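Local coordinates for DUF5063 domain-containing protein (PDB 3NRH) that is of unknown function but folds into a predominantly alpha-helical DUF5063 domain, with two copies of the chain in the assembly, at residues R35-F38 and V39-L43; V71-E74 and I75-L79; I119-D122 and I123-I127; E147-G150 and L151-Q155. All coordinates share one frame; numbering follows the deposited sequence.

Each of the four contacts is local, joining neighbouring turns of one helix, so none closes a long loop; along the chain they follow in series, without nesting or crossing. Interaction 1 forms the first turns of helix 35-54, and interaction 2 caps and starts helix 73-87. Interaction 3 lies within helix 112-131, nearest the centre of the chain, and interaction 4 within helix 135-169. Interaction 3 touches two of the others, meeting interaction 2 on one side chain set and interaction 4 on another, each time through a polar bond and apolar packing. Interaction 1 stays apart, its centre about 20 to 23 Å from the other centres.

Interaction 1 of 4, residues R35-F38 and V39-L43; sequences RSTF and VDTTL
Thr42 lays its hydroxyl over the Phe38 ring at the start of helix 35-54, an i to i+4 contact in the first turns of this alpha helix. The two side chains slant across one another, and OG1 of Thr42 stands 3.7 Å above the ring plane of Phe38, over its centre. With OG1 anti to the carbonyl carbon (chi1 -55°), the same hydroxyl turns back along the helix and donates to Phe38 O at 2.7 Å. Thr42 N also donates to that carbonyl, from the opposite face of its plane, so two donors grip the Phe38 carbonyl, and the OG1 bond holds the hydroxyl against the ring face. Phe38 in turn meets the ring of Phe26 on helix 11-28 and packs on Leu83 and Ile86 of helix 73-87.

One residue earlier the hydroxyl-to-carbonyl bond repeats on a more exposed side, where Thr37 and Thr41 run alongside each other. Thr41 OG1 donates to Thr37 O at 2.9 Å, again opposite the backbone N-H of its own residue. Arg35 and Val39 are likewise neighbours pointing the same way, with CG of Arg35 4.0 Å from CG2 of Val39; the guanidinium group itself goes to Glu89 and to the carbonyl of Ile86. Asp40 pairs with Lys168 of helix 135-169 through OD1, and that same OD1 accepts a hydrogen bond at 2.6 Å from a water that also donates to Ser36 O.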
loop_
_atom_site.group_PDB
_atom_site.type_symbol
_atom_site.label_atom_id
_atom_site.label_comp_id
_atom_site.label_asym_id
_atom_site.label_seq_id
_atom_site.Cartn_x
_atom_site.Cartn_y
_atom_site.Cartn_z
ATOM N N ARG A 35 3.823 20.577 -1.097
ATOM C CA ARG A 35 3.970 19.372 -0.289
ATOM C C ARG A 35 2.665 18.596 -0.111
ATOM O O ARG A 35 2.670 17.367 -0.135
ATOM C CB ARG A 35 4.534 19.712 1.089
ATOM C CG ARG A 35 4.807 18.489 1.953
ATOM C CD ARG A 35 5.077 18.899 3.394
ATOM N NE ARG A 35 6.214 19.807 3.494
ATOM C CZ ARG A 35 6.505 20.519 4.577
ATOM N NH1 ARG A 35 5.738 20.432 5.657
ATOM N NH2 ARG A 35 7.561 21.320 4.581
ATOM N N SER A 36 1.554 19.303 0.076
ATOM C CA SER A 36 0.272 18.630 0.263
ATOM C C SER A 36 -0.065 17.758 -0.942
ATOM O O SER A 36 -0.473 16.606 -0.792
ATOM C CB SER A 36 -0.847 19.650 0.502
ATOM O OG SER A 36 -0.950 20.575 -0.569
ATOM N N THR A 37 0.121 18.310 -2.135
ATOM C CA THR A 37 -0.160 17.582 -3.365
ATOM C C THR A 37 0.802 16.407 -3.518
ATOM O O THR A 37 0.408 15.318 -3.940
ATOM C CB THR A 37 -0.032 18.504 -4.589
ATOM O OG1 THR A 37 -0.907 19.626 -4.426
ATOM C CG2 THR A 37 -0.416 17.758 -5.858
ATOM N N PHE A 38 2.066 16.634 -3.172
ATOM C CA PHE A 38 3.082 15.594 -3.262
ATOM C C PHE A 38 2.736 14.415 -2.357
ATOM O O PHE A 38 2.737 13.260 -2.788
ATOM C CB PHE A 38 4.451 16.141 -2.851
ATOM C CG PHE A 38 5.538 15.111 -2.887
ATOM C CD1 PHE A 38 6.074 14.690 -4.099
ATOM C CD2 PHE A 38 5.995 14.524 -1.713
ATOM C CE1 PHE A 38 7.049 13.696 -4.142
ATOM C CE2 PHE A 38 6.970 13.528 -1.745
ATOM C CZ PHE A 38 7.496 13.114 -2.962
ATOM N N VAL A 39 2.447 14.714 -1.095
ATOM C CA VAL A 39 2.119 13.675 -0.132
ATOM C C VAL A 39 0.854 12.906 -0.502
ATOM O O VAL A 39 0.852 11.675 -0.493
ATOM C CB VAL A 39 1.963 14.273 1.285
ATOM C CG1 VAL A 39 1.433 13.214 2.252
ATOM C CG2 VAL A 39 3.313 14.787 1.769
ATOM N N ASP A 40 -0.215 13.625 -0.830
ATOM C CA ASP A 40 -1.477 12.980 -1.193
ATOM C C ASP A 40 -1.346 12.032 -2.380
ATOM O O ASP A 40 -1.895 10.927 -2.365
ATOM C CB ASP A 40 -2.551 14.023 -1.531
ATOM C CG ASP A 40 -2.998 14.816 -0.325
ATOM O OD1 ASP A 40 -2.912 14.281 0.799
ATOM O OD2 ASP A 40 -3.453 15.967 -0.502
ATOM N N THR A 41 -0.627 12.467 -3.411
ATOM C CA THR A 41 -0.463 11.653 -4.610
ATOM C C THR A 41 0.447 10.446 -4.424
ATOM O O THR A 41 0.169 9.366 -4.955
ATOM C CB THR A 41 0.080 12.485 -5.774
ATOM O OG1 THR A 41 -0.778 13.610 -5.989
ATOM C CG2 THR A 41 0.135 11.642 -7.043
ATOM N N THR A 42 1.528 10.626 -3.672
ATOM C CA THR A 42 2.459 9.533 -3.439
ATOM C C THR A 42 1.773 8.410 -2.667
ATOM O O THR A 42 2.077 7.233 -2.872
ATOM C CB THR A 42 3.701 10.009 -2.661
ATOM O OG1 THR A 42 4.314 11.103 -3.363
ATOM C CG2 THR A 42 4.717 8.877 -2.543
ATOM N N LEU A 43 0.839 8.768 -1.790
ATOM C CA LEU A 43 0.120 7.764 -1.010
ATOM C C LEU A 43 -0.867 6.977 -1.868
ATOM O O LEU A 43 -1.412 5.967 -1.426
ATOM C CB LEU A 43 -0.598 8.418 0.173
ATOM C CG LEU A 43 0.360 8.830 1.296
ATOM C CD1 LEU A 43 -0.359 9.680 2.340
ATOM C CD2 LEU A 43 0.950 7.575 1.921
HETATM O O HOH W 1 -1.253 15.742 2.260
#

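Interaction 2 of 4, residues V71-E74 and I75-L79; sequences VTEE and IYEVL
Thr72 holds OG1 between its backbone N and carbonyl carbon (chi1 63°), which aims the hydroxyl oxygen at the N-H of Ile75, three residues on. The result is a classic N-cap of helix 73-87: Ile75 N donates to Thr72 OG1 at 3.2 Å, nearly straight at 166°, so the side chain satisfies an amide of the first turn. Ile75 places CG1 beside its own backbone N, and this branch passes 3.3 Å from Thr72 OG1.

Just before the cap, Val71 reaches across the turn with CG1, which lies 4.0 Å from Tyr76 CB and also touches Ile75 CG2. Tyr76 extends from there to helix 112-131, where its hydroxyl bonds Asp118, while the backbone N of Val71 donates to Asp125 of the same helix. The start of helix 73-87 is thus tied to its neighbour by both backbone and side chain.

On another side of the helix, Glu73 and Glu77 run alongside each other, both bent at chi2, with carboxylate planes 32° apart. OE2 of Glu73 and OE2 of Glu77 are 3.3 Å apart, a close approach of like charges that Arg80 probably eases by its salt bridge with Glu77. The Glu74 side chain folds forward over the next turn, bringing its OE2 3.1 Å from CG2 of Val78.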
loop_
_atom_site.group_PDB
_atom_site.type_symbol
_atom_site.label_atom_id
_atom_site.label_comp_id
_atom_site.label_asym_id
_atom_site.label_seq_id
_atom_site.Cartn_x
_atom_site.Cartn_y
_atom_site.Cartn_z
ATOM N N VAL A 71 20.035 5.570 -14.203
ATOM C CA VAL A 71 20.384 6.340 -13.018
ATOM C C VAL A 71 21.871 6.445 -12.694
ATOM O O VAL A 71 22.540 5.449 -12.427
ATOM C CB VAL A 71 19.634 5.802 -11.778
ATOM C CG1 VAL A 71 19.971 6.641 -10.555
ATOM C CG2 VAL A 71 18.133 5.829 -12.035
ATOM N N THR A 72 22.367 7.676 -12.719
ATOM C CA THR A 72 23.755 7.976 -12.406
ATOM C C THR A 72 23.757 8.622 -11.022
ATOM O O THR A 72 22.696 8.927 -10.476
ATOM C CB THR A 72 24.350 8.977 -13.414
ATOM O OG1 THR A 72 23.639 10.221 -13.331
ATOM C CG2 THR A 72 24.245 8.429 -14.830
ATOM N N GLU A 73 24.937 8.830 -10.450
ATOM C CA GLU A 73 25.020 9.452 -9.132
ATOM C C GLU A 73 24.384 10.843 -9.152
ATOM O O GLU A 73 23.710 11.243 -8.202
ATOM C CB GLU A 73 26.482 9.562 -8.687
ATOM C CG GLU A 73 26.666 10.114 -7.280
ATOM C CD GLU A 73 25.923 9.308 -6.230
ATOM O OE1 GLU A 73 26.094 8.072 -6.193
ATOM O OE2 GLU A 73 25.170 9.911 -5.437
ATOM N N GLU A 74 24.598 11.577 -10.238
ATOM C CA GLU A 74 24.056 12.928 -10.370
ATOM C C GLU A 74 22.527 12.918 -10.422
ATOM O O GLU A 74 21.867 13.731 -9.772
ATOM C CB GLU A 74 24.613 13.595 -11.630
ATOM C CG GLU A 74 24.238 15.060 -11.791
ATOM C CD GLU A 74 24.741 15.928 -10.648
ATOM O OE1 GLU A 74 25.845 15.655 -10.130
ATOM O OE2 GLU A 74 24.040 16.894 -10.276
ATOM N N ILE A 75 21.975 12.000 -11.212
ATOM C CA ILE A 75 20.528 11.865 -11.339
ATOM C C ILE A 75 19.950 11.559 -9.958
ATOM O O ILE A 75 18.975 12.176 -9.532
ATOM C CB ILE A 75 20.160 10.702 -12.303
ATOM C CG1 ILE A 75 20.473 11.096 -13.749
ATOM C CG2 ILE A 75 18.686 10.326 -12.151
ATOM C CD1 ILE A 75 19.662 12.281 -14.246
ATOM N N TYR A 76 20.570 10.604 -9.269
ATOM C CA TYR A 76 20.122 10.184 -7.943
ATOM C C TYR A 76 20.189 11.309 -6.915
ATOM O O TYR A 76 19.230 11.551 -6.184
ATOM C CB TYR A 76 20.968 9.002 -7.448
ATOM C CG TYR A 76 20.609 8.530 -6.047
ATOM C CD1 TYR A 76 19.622 7.567 -5.843
ATOM C CD2 TYR A 76 21.245 9.071 -4.929
ATOM C CE1 TYR A 76 19.275 7.152 -4.557
ATOM C CE2 TYR A 76 20.906 8.666 -3.639
ATOM C CZ TYR A 76 19.922 7.707 -3.461
ATOM O OH TYR A 76 19.585 7.299 -2.195
ATOM N N GLU A 77 21.327 11.993 -6.856
ATOM C CA GLU A 77 21.509 13.079 -5.898
ATOM C C GLU A 77 20.588 14.269 -6.120
ATOM O O GLU A 77 20.038 14.827 -5.167
ATOM C CB GLU A 77 22.966 13.548 -5.903
ATOM C CG GLU A 77 23.898 12.612 -5.165
ATOM C CD GLU A 77 23.545 12.500 -3.693
ATOM O OE1 GLU A 77 23.565 13.535 -2.995
ATOM O OE2 GLU A 77 23.247 11.379 -3.235
ATOM N N VAL A 78 20.420 14.665 -7.373
ATOM C CA VAL A 78 19.554 15.789 -7.681
ATOM C C VAL A 78 18.119 15.480 -7.266
ATOM O O VAL A 78 17.438 16.330 -6.692
ATOM C CB VAL A 78 19.603 16.137 -9.186
ATOM C CG1 VAL A 78 18.602 17.232 -9.500
ATOM C CG2 VAL A 78 21.014 16.589 -9.569
ATOM N N LEU A 79 17.666 14.260 -7.546
ATOM C CA LEU A 79 16.308 13.866 -7.183
ATOM C C LEU A 79 16.141 13.832 -5.670
ATOM O O LEU A 79 15.162 14.356 -5.136
ATOM C CB LEU A 79 15.967 12.487 -7.750
ATOM C CG LEU A 79 14.616 11.917 -7.292
ATOM C CD1 LEU A 79 13.481 12.804 -7.779
ATOM C CD2 LEU A 79 14.448 10.508 -7.824
#

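Interaction 3 of 4, residues I119-D122 and I123-I127; sequences IYQD and IKDFI
The aliphatic chain of Lys124 packs over one face of the Tyr120 ring, one turn earlier on helix 112-131, in a CH-pi contact. CB of Lys124 sits 3.9 Å from the centroid of the Tyr120 ring, only 13° off its normal, and the two side chains run the same way. A bend at chi2 (65°) carries the lysine chain along the ring toward the phenol end, where Lys124 CD is 3.5 Å from Tyr120 OH. In the backbone, Lys124 N donates to Tyr120 O at 2.7 Å.

On the inward side, CG2 of Ile119 meets CG1 of Ile123 at 3.9 Å, the pair lying side by side. Gln121 and Asp125 run alongside each other, their end groups turned 55° apart, with Gln121 CG 4.1 Å from Asp125 OD2.

The polar ends find partners on other parts of the fold. Glu28 of helix 11-28 pairs with Lys124 NZ and takes a hydrogen bond from Tyr120 OH, holding both tips at one carboxylate, while OD1 of Asp125 accepts from the backbone N of Tyr70. Asp122 receives ND2 of Asn148, and Ile119 and Ile123 pack on Trp153, both from helix 135-169. With its isoleucines turned inward, its polar ends reaching neighbouring elements and its place near the chain's centre, this stretch behaves as an amphipathic helix of an alpha-helical bundle.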
loop_
_atom_site.group_PDB
_atom_site.type_symbol
_atom_site.label_atom_id
_atom_site.label_comp_id
_atom_site.label_asym_id
_atom_site.label_seq_id
_atom_site.Cartn_x
_atom_site.Cartn_y
_atom_site.Cartn_z
ATOM N N ILE A 119 14.065 3.691 -4.459
ATOM C CA ILE A 119 13.053 2.938 -5.204
ATOM C C ILE A 119 13.117 3.381 -6.666
ATOM O O ILE A 119 13.089 2.557 -7.583
ATOM C CB ILE A 119 11.643 3.204 -4.627
ATOM C CG1 ILE A 119 11.579 2.700 -3.180
ATOM C CG2 ILE A 119 10.577 2.527 -5.484
ATOM C CD1 ILE A 119 10.311 3.113 -2.449
ATOM N N TYR A 120 13.227 4.690 -6.866
ATOM C CA TYR A 120 13.317 5.280 -8.201
ATOM C C TYR A 120 14.472 4.666 -8.997
ATOM O O TYR A 120 14.334 4.387 -10.187
ATOM C CB TYR A 120 13.515 6.798 -8.076
ATOM C CG TYR A 120 13.733 7.527 -9.387
ATOM C CD1 TYR A 120 12.653 7.974 -10.153
ATOM C CD2 TYR A 120 15.021 7.785 -9.852
ATOM C CE1 TYR A 120 12.857 8.662 -11.357
ATOM C CE2 TYR A 120 15.237 8.470 -11.048
ATOM C CZ TYR A 120 14.152 8.905 -11.796
ATOM O OH TYR A 120 14.370 9.565 -12.989
ATOM N N GLN A 121 15.615 4.457 -8.348
ATOM C CA GLN A 121 16.751 3.876 -9.048
ATOM C C GLN A 121 16.374 2.547 -9.692
ATOM O O GLN A 121 16.697 2.300 -10.852
ATOM C CB GLN A 121 17.931 3.675 -8.097
ATOM C CG GLN A 121 19.230 3.311 -8.806
ATOM C CD GLN A 121 20.393 3.169 -7.846
ATOM O OE1 GLN A 121 20.576 3.994 -6.951
ATOM N NE2 GLN A 121 21.196 2.127 -8.034
ATOM N N ASP A 122 15.697 1.681 -8.950
ATOM C CA ASP A 122 15.309 0.393 -9.521
ATOM C C ASP A 122 14.204 0.508 -10.563
ATOM O O ASP A 122 14.278 -0.114 -11.620
ATOM C CB ASP A 122 14.876 -0.580 -8.427
ATOM C CG ASP A 122 15.986 -1.546 -8.040
ATOM O OD1 ASP A 122 16.487 -2.275 -8.930
ATOM O OD2 ASP A 122 16.356 -1.580 -6.852
ATOM N N ILE A 123 13.186 1.311 -10.280
ATOM C CA ILE A 123 12.073 1.454 -11.220
ATOM C C ILE A 123 12.479 2.165 -12.514
ATOM O O ILE A 123 12.144 1.711 -13.609
ATOM C CB ILE A 123 10.895 2.217 -10.578
ATOM C CG1 ILE A 123 10.503 1.550 -9.254
ATOM C CG2 ILE A 123 9.693 2.226 -11.533
ATOM C CD1 ILE A 123 10.101 0.093 -9.394
ATOM N N LYS A 124 13.204 3.275 -12.387
ATOM C CA LYS A 124 13.635 4.043 -13.557
ATOM C C LYS A 124 14.559 3.246 -14.480
ATOM O O LYS A 124 14.431 3.312 -15.706
ATOM C CB LYS A 124 14.342 5.327 -13.113
ATOM C CG LYS A 124 14.805 6.232 -14.258
ATOM C CD LYS A 124 13.634 6.785 -15.063
ATOM C CE LYS A 124 14.112 7.771 -16.129
ATOM N NZ LYS A 124 12.969 8.411 -16.853
ATOM N N ASP A 125 15.494 2.499 -13.900
ATOM C CA ASP A 125 16.412 1.703 -14.715
ATOM C C ASP A 125 15.627 0.689 -15.537
ATOM O O ASP A 125 15.936 0.441 -16.706
ATOM C CB ASP A 125 17.438 0.975 -13.839
ATOM C CG ASP A 125 18.564 1.884 -13.376
ATOM O OD1 ASP A 125 18.670 3.021 -13.886
ATOM O OD2 ASP A 125 19.356 1.457 -12.507
ATOM N N PHE A 126 14.599 0.117 -14.917
ATOM C CA PHE A 126 13.759 -0.864 -15.582
ATOM C C PHE A 126 12.946 -0.291 -16.755
ATOM O O PHE A 126 13.028 -0.798 -17.873
ATOM C CB PHE A 126 12.800 -1.502 -14.574
ATOM C CG PHE A 126 11.655 -2.229 -15.215
ATOM C CD1 PHE A 126 11.883 -3.323 -16.044
ATOM C CD2 PHE A 126 10.348 -1.791 -15.028
ATOM C CE1 PHE A 126 10.821 -3.970 -16.682
ATOM C CE2 PHE A 126 9.280 -2.429 -15.660
ATOM C CZ PHE A 126 9.520 -3.521 -16.489
ATOM N N ILE A 127 12.165 0.758 -16.510
ATOM C CA ILE A 127 11.335 1.308 -17.581
ATOM C C ILE A 127 12.115 1.945 -18.725
ATOM O O ILE A 127 11.647 1.950 -19.867
ATOM C CB ILE A 127 10.291 2.315 -17.054
ATOM C CG1 ILE A 127 10.981 3.503 -16.385
ATOM C CG2 ILE A 127 9.332 1.601 -16.102
ATOM C CD1 ILE A 127 10.014 4.600 -15.962
#

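Interaction 4 of 4, residues E147-G150 and L151-Q155; sequences ENFG and LLWGQ
Phe149 and Trp153 form a T-shaped (edge-to-face) aromatic pair within helix 135-169, where the helix widens into a pi-type turn at 151-153. Phe149 holds CG anti to its backbone N (chi1 169°), beside the carbonyl carbon, which turns the ring edge to the indole face. Phe149 CD1 stands 3.5 Å above the Trp153 plane, with the planes at 65° and the centroids of the six-membered rings 4.8 Å apart. Phe149 CB also presses on this face, 3.4 Å from Trp153 CZ3. Both residues are buried; Phe149 reaches Tyr50 and Ala53 of helix 35-54, and Trp153 also packs on Ala53.

The wider turn shows in the backbone bonds. Asn148 O accepts from both Leu152 N and Trp153 N, which approach from opposite faces of its plane, and Gly154 N donates to Phe149 O, five residues back, on a lone pair. On the exposed side, Glu147 crosses Leu151, its OE2 3.1 Å from Leu151 CG. A water bridges the widened turn, donating to Phe149 O at 2.9 Å, weakly to Gly150 O, and accepting from Gln155 N at 3.0 Å.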
loop_
_atom_site.group_PDB
_atom_site.type_symbol
_atom_site.label_atom_id
_atom_site.label_comp_id
_atom_site.label_asym_id
_atom_site.label_seq_id
_atom_site.Cartn_x
_atom_site.Cartn_y
_atom_site.Cartn_z
ATOM N N GLU A 147 13.371 -9.138 -8.851
ATOM C CA GLU A 147 14.207 -9.745 -7.819
ATOM C C GLU A 147 14.528 -8.725 -6.730
ATOM O O GLU A 147 14.492 -9.042 -5.538
ATOM C CB GLU A 147 15.506 -10.275 -8.428
ATOM C CG GLU A 147 16.491 -10.845 -7.415
ATOM C CD GLU A 147 15.872 -11.905 -6.523
ATOM O OE1 GLU A 147 15.101 -12.743 -7.038
ATOM O OE2 GLU A 147 16.165 -11.909 -5.308
ATOM N N ASN A 148 14.833 -7.497 -7.139
ATOM C CA ASN A 148 15.155 -6.454 -6.178
ATOM C C ASN A 148 13.935 -5.950 -5.408
ATOM O O ASN A 148 14.073 -5.304 -4.366
ATOM C CB ASN A 148 15.885 -5.303 -6.871
ATOM C CG ASN A 148 17.279 -5.703 -7.323
ATOM O OD1 ASN A 148 17.829 -6.698 -6.847
ATOM N ND2 ASN A 148 17.859 -4.931 -8.230
ATOM N N PHE A 149 12.742 -6.251 -5.912
ATOM C CA PHE A 149 11.520 -5.857 -5.217
ATOM C C PHE A 149 11.523 -6.579 -3.869
ATOM O O PHE A 149 11.302 -5.974 -2.822
ATOM C CB PHE A 149 10.286 -6.283 -6.022
ATOM C CG PHE A 149 8.988 -6.159 -5.265
ATOM C CD1 PHE A 149 8.508 -4.913 -4.871
ATOM C CD2 PHE A 149 8.240 -7.293 -4.957
ATOM C CE1 PHE A 149 7.299 -4.798 -4.182
ATOM C CE2 PHE A 149 7.028 -7.190 -4.268
ATOM C CZ PHE A 149 6.558 -5.939 -3.880
ATOM N N GLY A 150 11.792 -7.882 -3.907
ATOM C CA GLY A 150 11.811 -8.671 -2.686
ATOM C C GLY A 150 13.062 -8.466 -1.857
ATOM O O GLY A 150 13.017 -8.528 -0.625
ATOM N N LEU A 151 14.180 -8.217 -2.530
ATOM C CA LEU A 151 15.446 -8.012 -1.845
ATOM C C LEU A 151 15.543 -6.667 -1.146
ATOM O O LEU A 151 16.178 -6.562 -0.098
ATOM C CB LEU A 151 16.618 -8.130 -2.821
ATOM C CG LEU A 151 16.922 -9.481 -3.466
ATOM C CD1 LEU A 151 18.137 -9.324 -4.368
ATOM C CD2 LEU A 151 17.183 -10.536 -2.395
ATOM N N LEU A 152 14.924 -5.629 -1.703
ATOM C CA LEU A 152 15.054 -4.330 -1.061
ATOM C C LEU A 152 14.020 -3.241 -1.322
ATOM O O LEU A 152 13.525 -2.641 -0.367
ATOM C CB LEU A 152 16.447 -3.767 -1.362
ATOM C CG LEU A 152 16.898 -2.552 -0.548
ATOM C CD1 LEU A 152 16.927 -2.910 0.934
ATOM C CD2 LEU A 152 18.281 -2.106 -1.013
ATOM N N TRP A 153 13.693 -2.977 -2.587
ATOM C CA TRP A 153 12.755 -1.899 -2.908
ATOM C C TRP A 153 11.363 -2.046 -2.293
ATOM O O TRP A 153 10.776 -1.058 -1.849
ATOM C CB TRP A 153 12.676 -1.700 -4.441
ATOM C CG TRP A 153 11.278 -1.516 -5.004
ATOM C CD1 TRP A 153 10.283 -0.716 -4.507
ATOM C CD2 TRP A 153 10.720 -2.174 -6.142
ATOM N NE1 TRP A 153 9.144 -0.847 -5.256
ATOM C CE2 TRP A 153 9.383 -1.734 -6.268
ATOM C CE3 TRP A 153 11.218 -3.095 -7.070
ATOM C CZ2 TRP A 153 8.542 -2.185 -7.279
ATOM C CZ3 TRP A 153 10.380 -3.539 -8.072
ATOM C CH2 TRP A 153 9.059 -3.086 -8.168
ATOM N N GLY A 154 10.835 -3.265 -2.274
ATOM C CA GLY A 154 9.520 -3.487 -1.700
ATOM C C GLY A 154 9.417 -3.022 -0.255
ATOM O O GLY A 154 8.431 -2.392 0.130
ATOM N N GLN A 155 10.431 -3.329 0.551
ATOM C CA GLN A 155 10.417 -2.928 1.954
ATOM C C GLN A 155 10.534 -1.410 2.078
ATOM O O GLN A 155 9.877 -0.800 2.917
ATOM C CB GLN A 155 11.555 -3.605 2.722
ATOM C CG GLN A 155 11.465 -3.443 4.242
ATOM C CD GLN A 155 10.287 -4.193 4.845
ATOM O OE1 GLN A 155 10.150 -5.405 4.660
ATOM N NE2 GLN A 155 9.435 -3.476 5.575
HETATM O O HOH W 2 11.967 -5.803 -0.055
#